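Ferulic acid esterase, AmCE1/Fae1A (Anaeromyces mucronatus, PDB 5CXX) probably hydrolyses feruloyl esters, releasing ferulic acid, as an alpha/beta-hydrolase of carbohydrate esterase family CE1. Local coordinates at residues 155-158 with 159-163; 226-229 with 230-233. All coordinates share one frame; numbering follows the deposited sequence.

Interaction 1: residues 155-158 with 159-163; sequences FSMG and ARTSL. With FER (3-(4-hydroxy-3-methoxyphenyl)-2-propenoic acid), chain D.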
loop_
_atom_site.group_PDB
_atom_site.type_symbol
_atom_site.label_atom_id
_atom_site.label_comp_id
_atom_site.label_asym_id
_atom_site.label_seq_id
_atom_site.Cartn_x
_atom_site.Cartn_y
_atom_site.Cartn_z
ATOM N N PHE A 155 3.363 1.818 3.052
ATOM C CA PHE A 155 4.476 1.802 3.967
ATOM C C PHE A 155 4.046 2.274 5.347
ATOM O O PHE A 155 3.358 3.283 5.450
ATOM C CB PHE A 155 5.548 2.751 3.434
ATOM C CG PHE A 155 6.693 2.982 4.389
ATOM C CD1 PHE A 155 7.518 1.939 4.782
ATOM C CD2 PHE A 155 6.993 4.310 4.806
ATOM C CE1 PHE A 155 8.627 2.177 5.615
ATOM C CE2 PHE A 155 8.115 4.545 5.662
ATOM C CZ PHE A 155 8.906 3.482 6.056
ATOM N N SER A 156 4.441 1.508 6.368
ATOM C CA SER A 156 4.336 1.901 7.789
ATOM C C SER A 156 2.881 2.182 8.109
ATOM O O SER A 156 2.074 1.227 8.059
ATOM C CB SER A 156 5.264 3.044 8.126
ATOM O OG SER A 156 5.474 3.022 9.518
ATOM N N MET A 157 2.491 3.402 8.504
ATOM C CA MET A 157 1.078 3.562 8.765
ATOM C C MET A 157 0.213 3.197 7.539
ATOM O O MET A 157 -0.915 2.724 7.677
ATOM C CB MET A 157 0.769 5.053 9.176
ATOM C CG MET A 157 -0.641 5.192 9.777
ATOM S SD MET A 157 -0.689 4.460 11.465
ATOM C CE MET A 157 -2.362 4.913 11.966
ATOM N N GLY A 158 0.730 3.469 6.340
ATOM C CA GLY A 158 -0.012 3.149 5.096
ATOM C C GLY A 158 -0.084 1.625 4.888
ATOM O O GLY A 158 -1.027 1.150 4.246
ATOM N N ALA A 159 0.882 0.907 5.440
ATOM C CA ALA A 159 0.870 -0.560 5.389
ATOM C C ALA A 159 -0.133 -1.147 6.428
ATOM O O ALA A 159 -0.799 -2.152 6.144
ATOM C CB ALA A 159 2.288 -1.076 5.684
ATOM N N ARG A 160 -0.194 -0.559 7.620
ATOM C CA ARG A 160 -1.255 -0.890 8.552
ATOM C C ARG A 160 -2.621 -0.671 7.908
ATOM O O ARG A 160 -3.522 -1.535 7.994
ATOM C CB ARG A 160 -1.077 -0.042 9.841
ATOM C CG ARG A 160 -2.427 0.290 10.474
ATOM C CD ARG A 160 -2.233 0.920 11.895
ATOM N NE ARG A 160 -3.445 1.650 12.219
ATOM C CZ ARG A 160 -3.692 2.084 13.465
ATOM N NH1 ARG A 160 -2.834 1.824 14.466
ATOM N NH2 ARG A 160 -4.802 2.796 13.697
ATOM N N THR A 161 -2.754 0.469 7.205
ATOM C CA THR A 161 -4.045 0.798 6.639
ATOM C C THR A 161 -4.352 -0.159 5.482
ATOM O O THR A 161 -5.508 -0.595 5.315
ATOM C CB THR A 161 -4.030 2.286 6.150
ATOM O OG1 THR A 161 -3.778 3.088 7.335
ATOM C CG2 THR A 161 -5.395 2.674 5.526
ATOM N N SER A 162 -3.335 -0.508 4.696
ATOM C CA SER A 162 -3.543 -1.473 3.592
ATOM C C SER A 162 -3.990 -2.837 4.107
ATOM O O SER A 162 -4.877 -3.475 3.522
ATOM C CB SER A 162 -2.256 -1.654 2.771
ATOM O OG SER A 162 -1.942 -0.476 2.074
ATOM N N LEU A 163 -3.381 -3.303 5.208
ATOM C CA LEU A 163 -3.777 -4.610 5.735
ATOM C C LEU A 163 -5.203 -4.568 6.303
ATOM O O LEU A 163 -5.988 -5.503 6.108
ATOM C CB LEU A 163 -2.836 -5.047 6.879
ATOM C CG LEU A 163 -1.513 -5.590 6.358
ATOM C CD1 LEU A 163 -0.460 -5.692 7.525
ATOM C CD2 LEU A 163 -1.703 -7.005 5.723
HETATM C C4 FER D . 3.190 4.038 16.369
HETATM C C5 FER D . 4.523 4.133 15.874
HETATM C C6 FER D . 4.734 4.400 14.554
HETATM C C3 FER D . 2.124 4.138 15.457
HETATM C C2 FER D . 2.314 4.432 14.133
HETATM C C1 FER D . 3.613 4.543 13.670
HETATM C C10 FER D . -0.128 3.881 15.068
HETATM C C7 FER D . 3.814 4.885 12.233
HETATM C C8 FER D . 4.963 5.348 11.711
HETATM C C9 FER D . 5.010 5.651 10.215
HETATM O O1 FER D . 4.003 5.508 9.452
HETATM O O2 FER D . 6.089 6.092 9.737
HETATM O O4 FER D . 2.860 3.773 17.664
HETATM O O3 FER D . 0.903 3.990 16.044
#
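Met157 O is gripped twice by Thr161, whose N and OG1, each 2.9 Å away, reach the carbonyl oxygen from opposite faces of its plane. The stretch is consistent with the nucleophile elbow of an alpha/beta-hydrolase, where strand 150-155 turns sharply through Ser156, at phi 59°, into helix 157-168. One residue on, Gly158 O accepts from Ser162 N. Ser156 O receives a nearly straight bond from Arg160 N and a weak one from Ala159 N, while in one of its two conformers Ser156 OG is hydrogen-bonded to His253, consistent with a nucleophile role. At the helix start, Met157 N donates to carboxylate O1 of ferulic acid at 2.8 Å. Met157 and Arg160 run side by side, and a bend at chi2 (73°) carries Met157 CE over the centre of the guanidinium face, 3.3 Å above its plane. NH2 of Arg160 forms a salt bridge with Asp123, and NH1 bonds to Pro183 O. Replacing Arg160 by an alanine would take away the group under Met157 CE and is likely to leave Asp123 without this charge partner and Pro183 O without this donor. Arg160 NH1 also comes within 3.5 Å of C10, the ligand's methoxy carbon.

Interaction 2: residues 226-229 with 230-233; sequences GQFP and KSYH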
loop_
_atom_site.group_PDB
_atom_site.type_symbol
_atom_site.label_atom_id
_atom_site.label_comp_id
_atom_site.label_asym_id
_atom_site.label_seq_id
_atom_site.Cartn_x
_atom_site.Cartn_y
_atom_site.Cartn_z
ATOM N N GLY A 226 9.445 -1.777 14.763
ATOM C CA GLY A 226 9.972 -2.887 15.561
ATOM C C GLY A 226 9.471 -4.244 15.120
ATOM O O GLY A 226 9.589 -4.600 13.938
ATOM N N GLN A 227 8.843 -4.930 16.082
ATOM C CA GLN A 227 8.388 -6.304 15.862
ATOM C C GLN A 227 6.928 -6.344 15.493
ATOM O O GLN A 227 6.339 -7.467 15.452
ATOM C CB GLN A 227 8.634 -7.113 17.124
ATOM C CG GLN A 227 10.138 -7.214 17.397
ATOM C CD GLN A 227 10.853 -8.019 16.341
ATOM O OE1 GLN A 227 10.554 -9.195 16.163
ATOM N NE2 GLN A 227 11.796 -7.403 15.639
ATOM N N PHE A 228 6.307 -5.207 15.209
ATOM C CA PHE A 228 4.873 -5.289 14.876
ATOM C C PHE A 228 4.588 -6.000 13.570
ATOM O O PHE A 228 3.662 -6.819 13.542
ATOM C CB PHE A 228 4.220 -3.887 14.944
ATOM C CG PHE A 228 3.999 -3.482 16.404
ATOM C CD1 PHE A 228 2.908 -4.012 17.098
ATOM C CD2 PHE A 228 4.948 -2.726 17.105
ATOM C CE1 PHE A 228 2.710 -3.736 18.459
ATOM C CE2 PHE A 228 4.770 -2.452 18.506
ATOM C CZ PHE A 228 3.631 -2.931 19.171
ATOM N N PRO A 229 5.369 -5.784 12.516
ATOM C CA PRO A 229 5.077 -6.568 11.297
ATOM C C PRO A 229 5.188 -8.064 11.553
ATOM O O PRO A 229 4.336 -8.832 11.102
ATOM C CB PRO A 229 6.153 -6.078 10.291
ATOM C CG PRO A 229 6.314 -4.555 10.704
ATOM C CD PRO A 229 6.262 -4.616 12.264
ATOM N N LYS A 230 6.223 -8.477 12.278
ATOM C CA LYS A 230 6.323 -9.892 12.636
ATOM C C LYS A 230 5.088 -10.368 13.442
ATOM O O LYS A 230 4.609 -11.506 13.240
ATOM C CB LYS A 230 7.591 -10.141 13.464
ATOM C CG LYS A 230 7.849 -11.629 13.747
ATOM C CD LYS A 230 9.239 -11.730 14.419
ATOM C CE LYS A 230 9.556 -13.191 14.759
ATOM N NZ LYS A 230 10.874 -13.310 15.480
ATOM N N SER A 231 4.586 -9.518 14.323
ATOM C CA SER A 231 3.384 -9.891 15.095
ATOM C C SER A 231 2.190 -10.134 14.159
ATOM O O SER A 231 1.431 -11.097 14.386
ATOM C CB SER A 231 3.036 -8.829 16.192
ATOM O OG SER A 231 2.298 -7.714 15.682
ATOM N N TYR A 232 2.064 -9.325 13.114
ATOM C CA TYR A 232 0.965 -9.527 12.149
ATOM C C TYR A 232 1.164 -10.838 11.387
ATOM O O TYR A 232 0.188 -11.559 11.118
ATOM C CB TYR A 232 0.892 -8.344 11.203
ATOM C CG TYR A 232 0.550 -7.056 11.919
ATOM C CD1 TYR A 232 -0.272 -7.016 13.040
ATOM C CD2 TYR A 232 1.085 -5.870 11.454
ATOM C CE1 TYR A 232 -0.592 -5.806 13.677
ATOM C CE2 TYR A 232 0.774 -4.667 12.075
ATOM C CZ TYR A 232 -0.050 -4.634 13.182
ATOM O OH TYR A 232 -0.372 -3.395 13.769
ATOM N N HIS A 233 2.403 -11.104 10.975
ATOM C CA HIS A 233 2.687 -12.416 10.345
ATOM C C HIS A 233 2.216 -13.546 11.246
ATOM O O HIS A 233 1.605 -14.534 10.795
ATOM C CB HIS A 233 4.192 -12.513 10.026
ATOM C CG HIS A 233 4.669 -13.908 9.837
ATOM N ND1 HIS A 233 4.225 -14.714 8.806
ATOM C CD2 HIS A 233 5.513 -14.674 10.585
ATOM C CE1 HIS A 233 4.803 -15.902 8.915
ATOM N NE2 HIS A 233 5.600 -15.901 9.976
HETATM O O HOH W 1 8.767 -6.934 12.550
#
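Ser231 N, Tyr232 N and His233 N donate to Gln227 O, Phe228 O and Pro229 O in turn, the bond from His233 N to Pro229 O being 3.0 Å long with an N-H...O angle of 168°. Side-chain and water bonds add to these backbone links. Ser231 OG gives a 2.7 Å bond to Phe228 O, in the carbonyl plane and on a lone pair; a chi1 of 82°, which places OG between the backbone N and the carbonyl carbon, brings it back to that oxygen. A water accepts from Lys230 N at 3.0 Å and donates to Gly226 O at 2.8 Å, bridging the first turn to the preceding loop. This is the N-terminal turn of helix 228-238, with Gln227 at the N-cap position, in the beta-alpha-beta unit that connects strand 213-219 to strand 244-248. Among the packing contacts, Phe228 O sits 3.4 Å above one face of the Tyr232 ring, offset toward its rim, while Tyr232 OH is bonded to Ala182 O and Ile185 N. Gln227 and Lys230 lie alongside each other: the extended lysine chain passes with CD 3.3 Å from Gln227 OE1. Pro229, on the buried side, packs against Pro181 and Trp245.

Interactions 1 and 2 are the opening turns of two neighbouring helices of the alpha/beta-hydrolase fold; the centres of the two interactions lie about 12 Å apart. They meet where Leu163 CD1 packs 4.2 Å from Tyr232 CD2. The loop with Pro181, Ala182 and Pro183 is shared by both, bonded by Arg160 and Tyr232; Phe228 packs on Pro183, and Ala159 and Pro229 both touch Pro181. Of the two, interaction 1 alone supplies residues of the ferulic acid pocket, Ser156, Met157 and Arg160; in interaction 2 the side chain of Phe228 is about 7 Å from the bound ferulic acid. Ser156 probably forms a catalytic triad with His253 and Asp222.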